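Side-chain contacts in molybdopterin adenylyltransferase (Helicobacter pylori, PDB 4XCW), which probably adenylylates molybdopterin with ATP, the step that readies the pterin for metal insertion in molybdenum cofactor biosynthesis: residues H45-A50 against I61-E66; I132-K137 against E143-V148; C155-L160 against A173-Q178. All blocks are in the same frame, centred on the assembly; numbering follows the deposited sequence.

Interaction 1 of 3, residues H45-A50 against I61-E66; sequences HYEIVA and IKMCDE
Glu47 on the strand and Lys62 on the helix form a salt bridge, with Lys62 NZ 2.9 Å from Glu47 OE1. The ammonium uses the syn lone pair of OE1, on the side of the other carboxylate oxygen. Lys62 is bent at chi3 (54°), and this turns its end toward the carboxylate. One water accepts a bond from Lys62 NZ at 2.9 Å and gives only a weak one to Glu47 OE2.

Beside this polar pair, Met63 reaches out from the helix as an extended chain. Its CE lies 3.8 Å from Glu47 CB and 3.4 Å from the backbone O of His45. Met63 and Glu47 slide past each other in opposite directions, and the methyl group packs against Glu47 CB.

In the second shell, Ser59 OG hydrogen-bonds Glu47 OE2. Both carboxylate oxygens therefore have partners from helix 53-66. His45 NE2 bonds to His7 ND1, and its ring stacks with Tyr67.

Helix 53-66 runs nearly antiparallel to strand 42-49, at 160° between the short segments' axes. It is the helix of a beta-alpha-beta crossover from strand 42-49 to strand 71-75, and Met63 also touches Leu11 of strand 6-13, which lies between them.

Interaction 2 of 3, residues I132-K137 against E143-V148; sequences INLPGK and ECLEAV
A strand-loop-helix unit brings Leu134, on strand 129-134, and Pro135 after it against Cys144 and Leu145 of helix 138-148. The contact is apolar, and no hydrogen bond crosses it.

Pro135 lays the CD side of its ring against Cys144, with CD 3.7 Å from Cys144 CB. The sulfur touches both Leu134 and Pro135. Cys144 SG is 3.8 Å from Leu134 CD2 and about as far from Pro135 CD. With SG anti to the backbone N (chi1 -179°), the thiol stands beside its own carbonyl carbon and meets both residues.

The chain turns back after Pro135, and Lys137 takes the N-cap position of the helix. Helix 138-148 comes back over Leu134 and Pro135, within the alpha/beta fold of the molybdopterin-binding domain. Helix 25-37 adds Ile30 against Leu134 and Val33 against Leu145, while Met105 of helix 99-110 touches Cys144.

Leu134 and Leu145 cross at about a right angle. Both methyls of Leu134 meet the same branch: Leu145 CD2 lies 4.0 Å from Leu134 CD1 and 4.1 Å from Leu134 CD2. The bond from CA to CB of Leu145 is not aimed at residues 132-137, but its branched end comes nearer. The backbone O of Pro135 bonds to Thr75 OG1.

Interaction 3 of 3, residues C155-L160 against A173-Q178; sequences CVDLIL and AFRPKQ
Asp157 and Arg175 make a salt bridge that joins the last turn of helix 152-158 to the C-terminal tail. The tight part is the paired carboxylate and guanidinium. Their planes are 19° apart, so the two groups lie nearly flat with each other. Asp157 meets the edge of the guanidinium through two different N-H groups. Arg175 NH2 gives a nearly straight bond to Asp157 OD1, 3.1 Å long with an angle of 173° at the hydrogen. That oxygen is met on its syn side, somewhat out of the carboxylate plane. Arg175 NE points at Asp157 OD2, but the modelled 2.4 Å is very short, and its exact length is doubtful. The arginine is extended from CG to NE, which carries its end to the helix although its bond from CA to CB is not aimed there.

Nothing else touches across the two segments, which bury only 89 Å² in all. The loose side is the end of the tail, where the exposed Lys177 and Gln178 are poorly ordered. Beside the contact, Leu158 and Ile159 pack on Pro80 of the second subunit, and Phe174 packs on Thr115 of that subunit.

Arg175 NH2 also bonds to Met164 O, and Tyr163 adds a cation-pi contact. These partners probably restrict the rotation of the guanidinium. The paired charges probably favour an ionised Asp157. Between the two segments the link is purely ionic, while Ala173 and Pro176 add packing on Pro153 and Tyr154 of the same helix.

Overall arrangement
The three contacts follow one another along the chain, and none touches another. Interactions 1 and 2 both reach the same mixed sheet, through strands 42-49 and 129-134, with centres about 18 Å apart and nearest atoms about 8 Å apart. Strands 6-13 and 71-75 lie between those two in the sheet order. Interaction 3 lies nearer the surface, about 18 Å from the centre of the chain, against about 7 Å for interaction 2. The centres of interactions 2 and 3 are about 20 Å apart and their nearest atoms about 7 Å, though helices 138-148 and 152-158 are consecutive. None of the three contacts can be tied to the active site from the atoms described.

Interaction 1 of 3, residues H45-A50 against I61-E66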
ATOM      1  N   HIS B  45     -22.265  18.175  -7.464  1.00 36.00           N
ATOM      2  CA  HIS B  45     -22.220  17.893  -8.891  1.00 37.47           C
ATOM      3  C   HIS B  45     -22.283  16.391  -9.105  1.00 34.52           C
ATOM      4  O   HIS B  45     -21.265  15.708  -9.024  1.00 29.82           O
ATOM      5  CB  HIS B  45     -20.951  18.471  -9.514  1.00 35.71           C
ATOM      6  CG  HIS B  45     -20.815  19.948  -9.325  1.00 38.67           C
ATOM      7  ND1 HIS B  45     -21.378  20.864 -10.188  1.00 40.67           N
ATOM      8  CD2 HIS B  45     -20.193  20.671  -8.364  1.00 36.79           C
ATOM      9  CE1 HIS B  45     -21.101  22.086  -9.770  1.00 44.60           C
ATOM     10  NE2 HIS B  45     -20.383  21.997  -8.665  1.00 38.52           N
ATOM     11  N   TYR B  46     -23.483  15.890  -9.371  1.00 39.71           N
ATOM     12  CA  TYR B  46     -23.722  14.453  -9.422  1.00 40.38           C
ATOM     13  C   TYR B  46     -23.846  13.956 -10.855  1.00 39.94           C
ATOM     14  O   TYR B  46     -24.514  14.577 -11.678  1.00 41.35           O
ATOM     15  CB  TYR B  46     -24.987  14.105  -8.635  1.00 44.86           C
ATOM     16  CG  TYR B  46     -25.435  12.664  -8.762  1.00 49.26           C
ATOM     17  CD1 TYR B  46     -24.740  11.640  -8.127  1.00 46.93           C
ATOM     18  CD2 TYR B  46     -26.564  12.328  -9.501  1.00 54.49           C
ATOM     19  CE1 TYR B  46     -25.152  10.323  -8.231  1.00 45.81           C
ATOM     20  CE2 TYR B  46     -26.985  11.011  -9.609  1.00 55.22           C
ATOM     21  CZ  TYR B  46     -26.272  10.014  -8.971  1.00 51.11           C
ATOM     22  OH  TYR B  46     -26.681   8.704  -9.071  1.00 50.69           O
ATOM     23  N   GLU B  47     -23.195  12.835 -11.145  1.00 36.16           N
ATOM     24  CA  GLU B  47     -23.265  12.220 -12.464  1.00 41.10           C
ATOM     25  C   GLU B  47     -23.233  10.707 -12.352  1.00 36.06           C
ATOM     26  O   GLU B  47     -22.481  10.156 -11.550  1.00 33.56           O
ATOM     27  CB  GLU B  47     -22.108  12.686 -13.351  1.00 46.88           C
ATOM     28  CG  GLU B  47     -22.265  14.079 -13.914  1.00 57.77           C
ATOM     29  CD  GLU B  47     -21.247  14.382 -14.996  1.00 62.43           C
ATOM     30  OE1 GLU B  47     -21.300  15.496 -15.559  1.00 70.16           O
ATOM     31  OE2 GLU B  47     -20.401  13.509 -15.284  1.00 55.10           O
ATOM     32  N   ILE B  48     -24.055  10.049 -13.158  1.00 39.00           N
ATOM     33  CA  ILE B  48     -24.001   8.604 -13.304  1.00 43.19           C
ATOM     34  C   ILE B  48     -23.232   8.290 -14.576  1.00 41.78           C
ATOM     35  O   ILE B  48     -23.584   8.770 -15.651  1.00 45.80           O
ATOM     36  CB  ILE B  48     -25.404   7.971 -13.376  1.00 48.73           C
ATOM     37  CG1 ILE B  48     -26.269   8.455 -12.214  1.00 53.41           C
ATOM     38  CG2 ILE B  48     -25.308   6.449 -13.383  1.00 48.58           C
ATOM     39  CD1 ILE B  48     -27.649   7.818 -12.172  1.00 58.84           C
ATOM     40  N   VAL B  49     -22.183   7.491 -14.453  1.00 36.87           N
ATOM     41  CA  VAL B  49     -21.325   7.182 -15.590  1.00 39.17           C
ATOM     42  C   VAL B  49     -21.145   5.671 -15.746  1.00 41.14           C
ATOM     43  O   VAL B  49     -20.987   4.953 -14.759  1.00 38.66           O
ATOM     44  CB  VAL B  49     -19.953   7.879 -15.437  1.00 41.09           C
ATOM     45  CG1 VAL B  49     -18.981   7.440 -16.521  1.00 43.92           C
ATOM     46  CG2 VAL B  49     -20.140   9.381 -15.486  1.00 43.61           C
ATOM     47  N   ALA B  50     -21.195   5.195 -16.987  1.00 39.37           N
ATOM     48  CA  ALA B  50     -21.000   3.776 -17.275  1.00 41.61           C
ATOM     49  C   ALA B  50     -19.609   3.300 -16.850  1.00 45.82           C
ATOM     50  O   ALA B  50     -18.685   4.099 -16.702  1.00 42.88           O
ATOM     51  CB  ALA B  50     -21.223   3.504 -18.754  1.00 39.87           C
ATOM     52  N   ILE B  61     -12.368  14.520 -14.502  1.00 29.53           N
ATOM     53  CA  ILE B  61     -11.644  15.696 -14.953  1.00 29.21           C
ATOM     54  C   ILE B  61     -12.579  16.904 -15.020  1.00 29.20           C
ATOM     55  O   ILE B  61     -12.205  18.008 -14.624  1.00 29.40           O
ATOM     56  CB  ILE B  61     -10.967  15.438 -16.315  1.00 31.63           C
ATOM     57  CG1 ILE B  61      -9.795  14.469 -16.124  1.00 30.71           C
ATOM     58  CG2 ILE B  61     -10.488  16.741 -16.945  1.00 34.17           C
ATOM     59  CD1 ILE B  61      -9.161  13.994 -17.406  1.00 32.38           C
ATOM     60  N   LYS B  62     -13.807  16.683 -15.475  1.00 29.70           N
ATOM     61  CA  LYS B  62     -14.779  17.769 -15.586  1.00 31.88           C
ATOM     62  C   LYS B  62     -15.148  18.297 -14.199  1.00 28.80           C
ATOM     63  O   LYS B  62     -15.249  19.506 -13.994  1.00 33.28           O
ATOM     64  CB  LYS B  62     -16.031  17.298 -16.342  1.00 34.33           C
ATOM     65  CG  LYS B  62     -17.140  18.339 -16.451  1.00 42.72           C
ATOM     66  CD  LYS B  62     -18.216  17.903 -17.441  1.00 51.59           C
ATOM     67  CE  LYS B  62     -18.753  16.516 -17.111  1.00 53.34           C
ATOM     68  NZ  LYS B  62     -19.831  16.080 -18.047  1.00 59.05           N
ATOM     69  N   MET B  63     -15.335  17.392 -13.243  1.00 29.29           N
ATOM     70  CA  MET B  63     -15.708  17.808 -11.891  1.00 29.76           C
ATOM     71  C   MET B  63     -14.598  18.629 -11.235  1.00 30.68           C
ATOM     72  O   MET B  63     -14.866  19.658 -10.607  1.00 29.61           O
ATOM     73  CB  MET B  63     -16.056  16.593 -11.029  1.00 30.57           C
ATOM     74  CG  MET B  63     -17.371  15.911 -11.421  1.00 33.15           C
ATOM     75  SD  MET B  63     -17.669  14.395 -10.470  1.00 31.47           S
ATOM     76  CE  MET B  63     -19.273  13.894 -11.096  1.00 26.92           C
ATOM     77  N   CYS B  64     -13.352  18.187 -11.399  1.00 26.42           N
ATOM     78  CA  CYS B  64     -12.209  18.919 -10.855  1.00 27.96           C
ATOM     79  C   CYS B  64     -11.949  20.227 -11.598  1.00 31.27           C
ATOM     80  O   CYS B  64     -11.849  21.296 -10.981  1.00 32.09           O
ATOM     81  CB  CYS B  64     -10.944  18.058 -10.901  1.00 25.91           C
ATOM     82  SG  CYS B  64     -11.008  16.582  -9.892  1.00 26.75           S
ATOM     83  N   ASP B  65     -11.836  20.138 -12.923  1.00 30.75           N
ATOM     84  CA  ASP B  65     -11.372  21.265 -13.730  1.00 33.87           C
ATOM     85  C   ASP B  65     -12.458  22.291 -14.054  1.00 37.45           C
ATOM     86  O   ASP B  65     -12.230  23.497 -13.932  1.00 41.60           O
ATOM     87  CB  ASP B  65     -10.759  20.769 -15.043  1.00 34.75           C
ATOM     88  CG  ASP B  65      -9.509  19.924 -14.835  1.00 34.68           C
ATOM     89  OD1 ASP B  65      -9.200  19.566 -13.678  1.00 31.50           O
ATOM     90  OD2 ASP B  65      -8.841  19.615 -15.846  1.00 30.78           O
ATOM     91  N   GLU B  66     -13.625  21.824 -14.486  1.00 35.55           N
ATOM     92  CA  GLU B  66     -14.681  22.742 -14.903  1.00 39.16           C
ATOM     93  C   GLU B  66     -15.574  23.167 -13.744  1.00 36.65           C
ATOM     94  O   GLU B  66     -15.871  24.353 -13.592  1.00 40.21           O
ATOM     95  CB  GLU B  66     -15.534  22.117 -16.010  1.00 46.27           C
ATOM     96  CG  GLU B  66     -14.804  21.923 -17.323  1.00 57.26           C
ATOM     97  CD  GLU B  66     -15.734  21.493 -18.442  1.00 66.94           C
ATOM     98  OE1 GLU B  66     -16.921  21.889 -18.419  1.00 68.64           O
ATOM     99  OE2 GLU B  66     -15.278  20.758 -19.342  1.00 71.03           O
TER
HETATM  100  O   HOH W   1     -18.598  13.473 -18.185  1.00 57.25           O

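Interaction 2 of 3, residues I132-K137 against E143-V148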
ATOM      1  N   ILE B 132     -11.642  10.773  -3.827  1.00 18.65           N
ATOM      2  CA  ILE B 132     -11.664   9.561  -3.010  1.00 19.12           C
ATOM      3  C   ILE B 132     -12.687   8.586  -3.556  1.00 21.08           C
ATOM      4  O   ILE B 132     -13.820   8.981  -3.828  1.00 22.04           O
ATOM      5  CB  ILE B 132     -12.023   9.861  -1.553  1.00 22.47           C
ATOM      6  CG1 ILE B 132     -11.174  11.011  -1.012  1.00 25.49           C
ATOM      7  CG2 ILE B 132     -11.859   8.612  -0.688  1.00 21.94           C
ATOM      8  CD1 ILE B 132     -11.573  11.424   0.385  1.00 26.26           C
ATOM      9  N   ASN B 133     -12.301   7.318  -3.693  1.00 22.16           N
ATOM     10  CA  ASN B 133     -13.243   6.250  -4.044  1.00 20.20           C
ATOM     11  C   ASN B 133     -13.953   5.717  -2.802  1.00 22.82           C
ATOM     12  O   ASN B 133     -13.292   5.257  -1.881  1.00 24.72           O
ATOM     13  CB  ASN B 133     -12.535   5.080  -4.725  1.00 20.97           C
ATOM     14  CG  ASN B 133     -11.599   5.511  -5.837  1.00 22.35           C
ATOM     15  OD1 ASN B 133     -10.491   4.986  -5.957  1.00 24.27           O
ATOM     16  ND2 ASN B 133     -12.047   6.443  -6.675  1.00 22.46           N
ATOM     17  N   LEU B 134     -15.284   5.757  -2.786  1.00 23.40           N
ATOM     18  CA  LEU B 134     -16.068   5.290  -1.639  1.00 24.01           C
ATOM     19  C   LEU B 134     -16.694   3.927  -1.945  1.00 25.17           C
ATOM     20  O   LEU B 134     -16.644   3.486  -3.087  1.00 29.19           O
ATOM     21  CB  LEU B 134     -17.158   6.308  -1.292  1.00 25.16           C
ATOM     22  CG  LEU B 134     -16.698   7.710  -0.914  1.00 25.95           C
ATOM     23  CD1 LEU B 134     -17.912   8.566  -0.552  1.00 26.38           C
ATOM     24  CD2 LEU B 134     -15.684   7.644   0.228  1.00 26.02           C
ATOM     25  N   PRO B 135     -17.282   3.250  -0.931  1.00 25.14           N
ATOM     26  CA  PRO B 135     -17.930   1.968  -1.225  1.00 27.13           C
ATOM     27  C   PRO B 135     -19.233   2.146  -1.991  1.00 31.95           C
ATOM     28  O   PRO B 135     -19.569   3.264  -2.386  1.00 32.01           O
ATOM     29  CB  PRO B 135     -18.209   1.373   0.170  1.00 30.77           C
ATOM     30  CG  PRO B 135     -17.329   2.135   1.103  1.00 26.94           C
ATOM     31  CD  PRO B 135     -17.232   3.506   0.518  1.00 26.25           C
ATOM     32  N   GLY B 136     -19.961   1.048  -2.180  1.00 32.18           N
ATOM     33  CA  GLY B 136     -21.198   1.069  -2.938  1.00 42.01           C
ATOM     34  C   GLY B 136     -22.465   1.145  -2.100  1.00 46.84           C
ATOM     35  O   GLY B 136     -23.475   1.693  -2.542  1.00 53.35           O
ATOM     36  N   LYS B 137     -22.423   0.599  -0.889  1.00 44.33           N
ATOM     37  CA  LYS B 137     -23.626   0.508  -0.063  1.00 48.33           C
ATOM     38  C   LYS B 137     -23.696   1.657   0.937  1.00 43.69           C
ATOM     39  O   LYS B 137     -22.682   2.024   1.532  1.00 35.24           O
ATOM     40  CB  LYS B 137     -23.670  -0.843   0.655  1.00 53.69           C
ATOM     41  CG  LYS B 137     -23.972  -2.005  -0.281  1.00 62.82           C
ATOM     42  CD  LYS B 137     -23.342  -3.314   0.176  1.00 67.39           C
ATOM     43  CE  LYS B 137     -24.002  -3.853   1.428  1.00 71.23           C
ATOM     44  NZ  LYS B 137     -23.572  -5.252   1.701  1.00 74.05           N
ATOM     45  N   GLU B 143     -19.813   4.586   7.155  1.00 33.51           N
ATOM     46  CA  GLU B 143     -18.682   4.149   7.967  1.00 31.83           C
ATOM     47  C   GLU B 143     -17.363   4.620   7.372  1.00 31.46           C
ATOM     48  O   GLU B 143     -16.457   5.030   8.095  1.00 34.28           O
ATOM     49  CB  GLU B 143     -18.689   2.628   8.114  1.00 32.27           C
ATOM     50  CG  GLU B 143     -19.874   2.113   8.913  1.00 39.55           C
ATOM     51  CD  GLU B 143     -20.191   0.663   8.631  1.00 43.76           C
ATOM     52  OE1 GLU B 143     -19.864   0.176   7.529  1.00 46.72           O
ATOM     53  OE2 GLU B 143     -20.773   0.005   9.513  1.00 48.28           O
ATOM     54  N   CYS B 144     -17.264   4.564   6.049  1.00 31.26           N
ATOM     55  CA  CYS B 144     -16.063   4.998   5.354  1.00 26.00           C
ATOM     56  C   CYS B 144     -15.817   6.497   5.526  1.00 28.46           C
ATOM     57  O   CYS B 144     -14.717   6.915   5.888  1.00 28.95           O
ATOM     58  CB  CYS B 144     -16.163   4.639   3.873  1.00 26.28           C
ATOM     59  SG  CYS B 144     -14.732   5.105   2.892  1.00 29.75           S
ATOM     60  N   LEU B 145     -16.848   7.303   5.286  1.00 27.00           N
ATOM     61  CA  LEU B 145     -16.716   8.753   5.398  1.00 27.93           C
ATOM     62  C   LEU B 145     -16.426   9.163   6.842  1.00 28.87           C
ATOM     63  O   LEU B 145     -15.638  10.073   7.090  1.00 29.79           O
ATOM     64  CB  LEU B 145     -17.980   9.450   4.885  1.00 26.09           C
ATOM     65  CG  LEU B 145     -18.079   9.562   3.363  1.00 30.23           C
ATOM     66  CD1 LEU B 145     -19.455  10.041   2.935  1.00 30.44           C
ATOM     67  CD2 LEU B 145     -16.988  10.483   2.825  1.00 29.62           C
ATOM     68  N   GLU B 146     -17.055   8.484   7.798  1.00 31.16           N
ATOM     69  CA  GLU B 146     -16.801   8.780   9.205  1.00 29.37           C
ATOM     70  C   GLU B 146     -15.322   8.574   9.534  1.00 30.59           C
ATOM     71  O   GLU B 146     -14.732   9.329  10.310  1.00 30.73           O
ATOM     72  CB  GLU B 146     -17.680   7.912  10.111  1.00 34.94           C
ATOM     73  CG  GLU B 146     -17.500   8.205  11.594  1.00 42.95           C
ATOM     74  CD  GLU B 146     -18.527   7.501  12.460  1.00 55.68           C
ATOM     75  OE1 GLU B 146     -19.481   6.919  11.903  1.00 59.34           O
ATOM     76  OE2 GLU B 146     -18.376   7.527  13.699  1.00 60.95           O
ATOM     77  N   ALA B 147     -14.722   7.570   8.909  1.00 28.18           N
ATOM     78  CA  ALA B 147     -13.332   7.234   9.168  1.00 29.46           C
ATOM     79  C   ALA B 147     -12.355   8.202   8.511  1.00 30.04           C
ATOM     80  O   ALA B 147     -11.353   8.572   9.122  1.00 29.90           O
ATOM     81  CB  ALA B 147     -13.041   5.821   8.698  1.00 28.39           C
ATOM     82  N   VAL B 148     -12.632   8.599   7.270  1.00 23.68           N
ATOM     83  CA  VAL B 148     -11.645   9.370   6.508  1.00 22.82           C
ATOM     84  C   VAL B 148     -11.864  10.877   6.546  1.00 25.24           C
ATOM     85  O   VAL B 148     -10.916  11.635   6.348  1.00 26.89           O
ATOM     86  CB  VAL B 148     -11.592   8.942   5.018  1.00 30.90           C
ATOM     87  CG1 VAL B 148     -11.274   7.459   4.897  1.00 31.20           C
ATOM     88  CG2 VAL B 148     -12.883   9.294   4.293  1.00 29.00           C
TER

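Interaction 3 of 3, residues C155-L160 against A173-Q178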
ATOM      1  N   CYS B 155      -6.486  18.363   4.274  1.00 23.38           N
ATOM      2  CA  CYS B 155      -5.972  17.973   2.959  1.00 24.01           C
ATOM      3  C   CYS B 155      -6.375  18.987   1.897  1.00 27.60           C
ATOM      4  O   CYS B 155      -5.567  19.373   1.052  1.00 26.56           O
ATOM      5  CB  CYS B 155      -6.479  16.587   2.549  1.00 21.37           C
ATOM      6  SG  CYS B 155      -5.661  15.931   1.054  1.00 25.02           S
ATOM      7  N   VAL B 156      -7.633  19.410   1.940  1.00 24.68           N
ATOM      8  CA  VAL B 156      -8.145  20.371   0.969  1.00 24.82           C
ATOM      9  C   VAL B 156      -7.446  21.730   1.165  1.00 25.49           C
ATOM     10  O   VAL B 156      -7.137  22.417   0.187  1.00 23.48           O
ATOM     11  CB  VAL B 156      -9.686  20.495   1.070  1.00 26.90           C
ATOM     12  CG1 VAL B 156     -10.214  21.671   0.240  1.00 23.36           C
ATOM     13  CG2 VAL B 156     -10.338  19.194   0.619  1.00 23.60           C
ATOM     14  N   ASP B 157      -7.158  22.094   2.417  1.00 24.52           N
ATOM     15  CA  ASP B 157      -6.360  23.301   2.696  1.00 25.39           C
ATOM     16  C   ASP B 157      -4.994  23.239   2.014  1.00 28.33           C
ATOM     17  O   ASP B 157      -4.561  24.203   1.377  1.00 26.12           O
ATOM     18  CB  ASP B 157      -6.113  23.504   4.194  1.00 26.71           C
ATOM     19  CG  ASP B 157      -7.372  23.785   4.979  1.00 30.97           C
ATOM     20  OD1 ASP B 157      -8.419  24.087   4.370  1.00 32.51           O
ATOM     21  OD2 ASP B 157      -7.294  23.709   6.225  1.00 30.69           O
ATOM     22  N   LEU B 158      -4.311  22.108   2.171  1.00 24.81           N
ATOM     23  CA  LEU B 158      -2.940  21.971   1.688  1.00 26.19           C
ATOM     24  C   LEU B 158      -2.824  22.015   0.170  1.00 25.71           C
ATOM     25  O   LEU B 158      -1.792  22.426  -0.352  1.00 28.09           O
ATOM     26  CB  LEU B 158      -2.320  20.667   2.195  1.00 28.55           C
ATOM     27  CG  LEU B 158      -2.065  20.571   3.697  1.00 27.41           C
ATOM     28  CD1 LEU B 158      -1.563  19.179   4.069  1.00 25.80           C
ATOM     29  CD2 LEU B 158      -1.075  21.636   4.124  1.00 25.87           C
ATOM     30  N   ILE B 159      -3.868  21.570  -0.527  1.00 23.25           N
ATOM     31  CA  ILE B 159      -3.876  21.589  -1.992  1.00 25.74           C
ATOM     32  C   ILE B 159      -4.519  22.873  -2.528  1.00 29.76           C
ATOM     33  O   ILE B 159      -4.727  23.029  -3.733  1.00 31.59           O
ATOM     34  CB  ILE B 159      -4.610  20.352  -2.569  1.00 21.94           C
ATOM     35  CG1 ILE B 159      -6.116  20.439  -2.338  1.00 23.72           C
ATOM     36  CG2 ILE B 159      -4.040  19.070  -1.987  1.00 24.83           C
ATOM     37  CD1 ILE B 159      -6.869  19.145  -2.725  1.00 22.82           C
ATOM     38  N   LEU B 160      -4.819  23.787  -1.608  1.00 26.64           N
ATOM     39  CA  LEU B 160      -5.306  25.136  -1.910  1.00 26.10           C
ATOM     40  C   LEU B 160      -6.750  25.166  -2.411  1.00 31.31           C
ATOM     41  O   LEU B 160      -7.137  26.079  -3.143  1.00 29.29           O
ATOM     42  CB  LEU B 160      -4.382  25.837  -2.929  1.00 26.87           C
ATOM     43  CG  LEU B 160      -2.886  25.785  -2.611  1.00 28.35           C
ATOM     44  CD1 LEU B 160      -2.063  26.603  -3.618  1.00 32.34           C
ATOM     45  CD2 LEU B 160      -2.626  26.259  -1.184  1.00 31.33           C
ATOM     46  N   ALA B 173     -12.695  17.437  12.777  1.00 46.08           N
ATOM     47  CA  ALA B 173     -11.602  17.510  11.813  1.00 44.38           C
ATOM     48  C   ALA B 173     -10.403  18.224  12.401  1.00 46.76           C
ATOM     49  O   ALA B 173     -10.522  19.269  13.038  1.00 51.12           O
ATOM     50  CB  ALA B 173     -12.039  18.187  10.539  1.00 36.59           C
ATOM     51  N   PHE B 174      -9.239  17.639  12.167  1.00 49.66           N
ATOM     52  CA  PHE B 174      -8.004  18.107  12.760  1.00 47.77           C
ATOM     53  C   PHE B 174      -7.228  18.985  11.791  1.00 38.60           C
ATOM     54  O   PHE B 174      -6.958  18.580  10.666  1.00 32.73           O
ATOM     55  CB  PHE B 174      -7.159  16.907  13.190  1.00 53.76           C
ATOM     56  CG  PHE B 174      -5.805  17.273  13.702  1.00 59.25           C
ATOM     57  CD1 PHE B 174      -5.665  17.964  14.894  1.00 62.39           C
ATOM     58  CD2 PHE B 174      -4.668  16.922  12.996  1.00 59.36           C
ATOM     59  CE1 PHE B 174      -4.416  18.303  15.371  1.00 67.40           C
ATOM     60  CE2 PHE B 174      -3.415  17.256  13.470  1.00 64.01           C
ATOM     61  CZ  PHE B 174      -3.288  17.949  14.657  1.00 67.95           C
ATOM     62  N   ARG B 175      -6.887  20.191  12.228  1.00 38.72           N
ATOM     63  CA  ARG B 175      -5.983  21.048  11.470  1.00 41.72           C
ATOM     64  C   ARG B 175      -4.748  21.377  12.307  1.00 51.45           C
ATOM     65  O   ARG B 175      -4.851  22.061  13.329  1.00 57.68           O
ATOM     66  CB  ARG B 175      -6.687  22.335  11.035  1.00 40.50           C
ATOM     67  CG  ARG B 175      -7.553  22.202   9.782  1.00 36.75           C
ATOM     68  CD  ARG B 175      -8.192  23.539   9.431  1.00 37.63           C
ATOM     69  NE  ARG B 175      -8.799  23.572   8.100  1.00 35.49           N
ATOM     70  CZ  ARG B 175     -10.104  23.488   7.863  1.00 32.55           C
ATOM     71  NH1 ARG B 175     -10.964  23.344   8.865  1.00 32.46           N
ATOM     72  NH2 ARG B 175     -10.552  23.552   6.618  1.00 28.81           N
ATOM     73  N   PRO B 176      -3.576  20.868  11.890  1.00 52.94           N
ATOM     74  CA  PRO B 176      -2.307  21.194  12.548  1.00 61.25           C
ATOM     75  C   PRO B 176      -2.017  22.687  12.484  1.00 70.53           C
ATOM     76  O   PRO B 176      -2.163  23.294  11.422  1.00 70.26           O
ATOM     77  CB  PRO B 176      -1.275  20.403  11.742  1.00 57.23           C
ATOM     78  CG  PRO B 176      -2.047  19.291  11.126  1.00 52.50           C
ATOM     79  CD  PRO B 176      -3.410  19.843  10.847  1.00 48.64           C
ATOM     80  N   LYS B 177      -1.606  23.264  13.609  1.00 81.01           N
ATOM     81  CA  LYS B 177      -1.391  24.705  13.704  1.00 91.77           C
ATOM     82  C   LYS B 177      -0.032  25.125  13.150  1.00 99.37           C
ATOM     83  O   LYS B 177       0.479  24.512  12.211  1.00 97.94           O
ATOM     84  CB  LYS B 177      -1.529  25.160  15.157  1.00 98.09           C
ATOM     85  CG  LYS B 177      -2.552  24.365  15.950  1.00 98.25           C
ATOM     86  CD  LYS B 177      -2.509  24.716  17.427  1.00102.33           C
ATOM     87  CE  LYS B 177      -3.394  23.784  18.239  1.00101.37           C
ATOM     88  NZ  LYS B 177      -4.818  23.852  17.806  1.00 98.20           N
ATOM     89  N   GLN B 178       0.531  26.178  13.745  1.00107.98           N
ATOM     90  CA  GLN B 178       1.800  26.781  13.324  1.00114.60           C
ATOM     91  C   GLN B 178       1.692  27.436  11.948  1.00114.81           C
ATOM     92  O   GLN B 178       2.610  27.347  11.131  1.00115.30           O
ATOM     93  CB  GLN B 178       2.931  25.747  13.323  1.00116.53           C
ATOM     94  CG  GLN B 178       3.855  25.840  14.523  1.00122.10           C
ATOM     95  CD  GLN B 178       3.139  25.565  15.830  1.00123.60           C
ATOM     96  OE1 GLN B 178       2.386  24.598  15.949  1.00120.89           O
ATOM     97  NE2 GLN B 178       3.370  26.420  16.820  1.00128.38           N
ATOM     98  OXT GLN B 178       0.690  28.074  11.622  1.00114.19           O
TER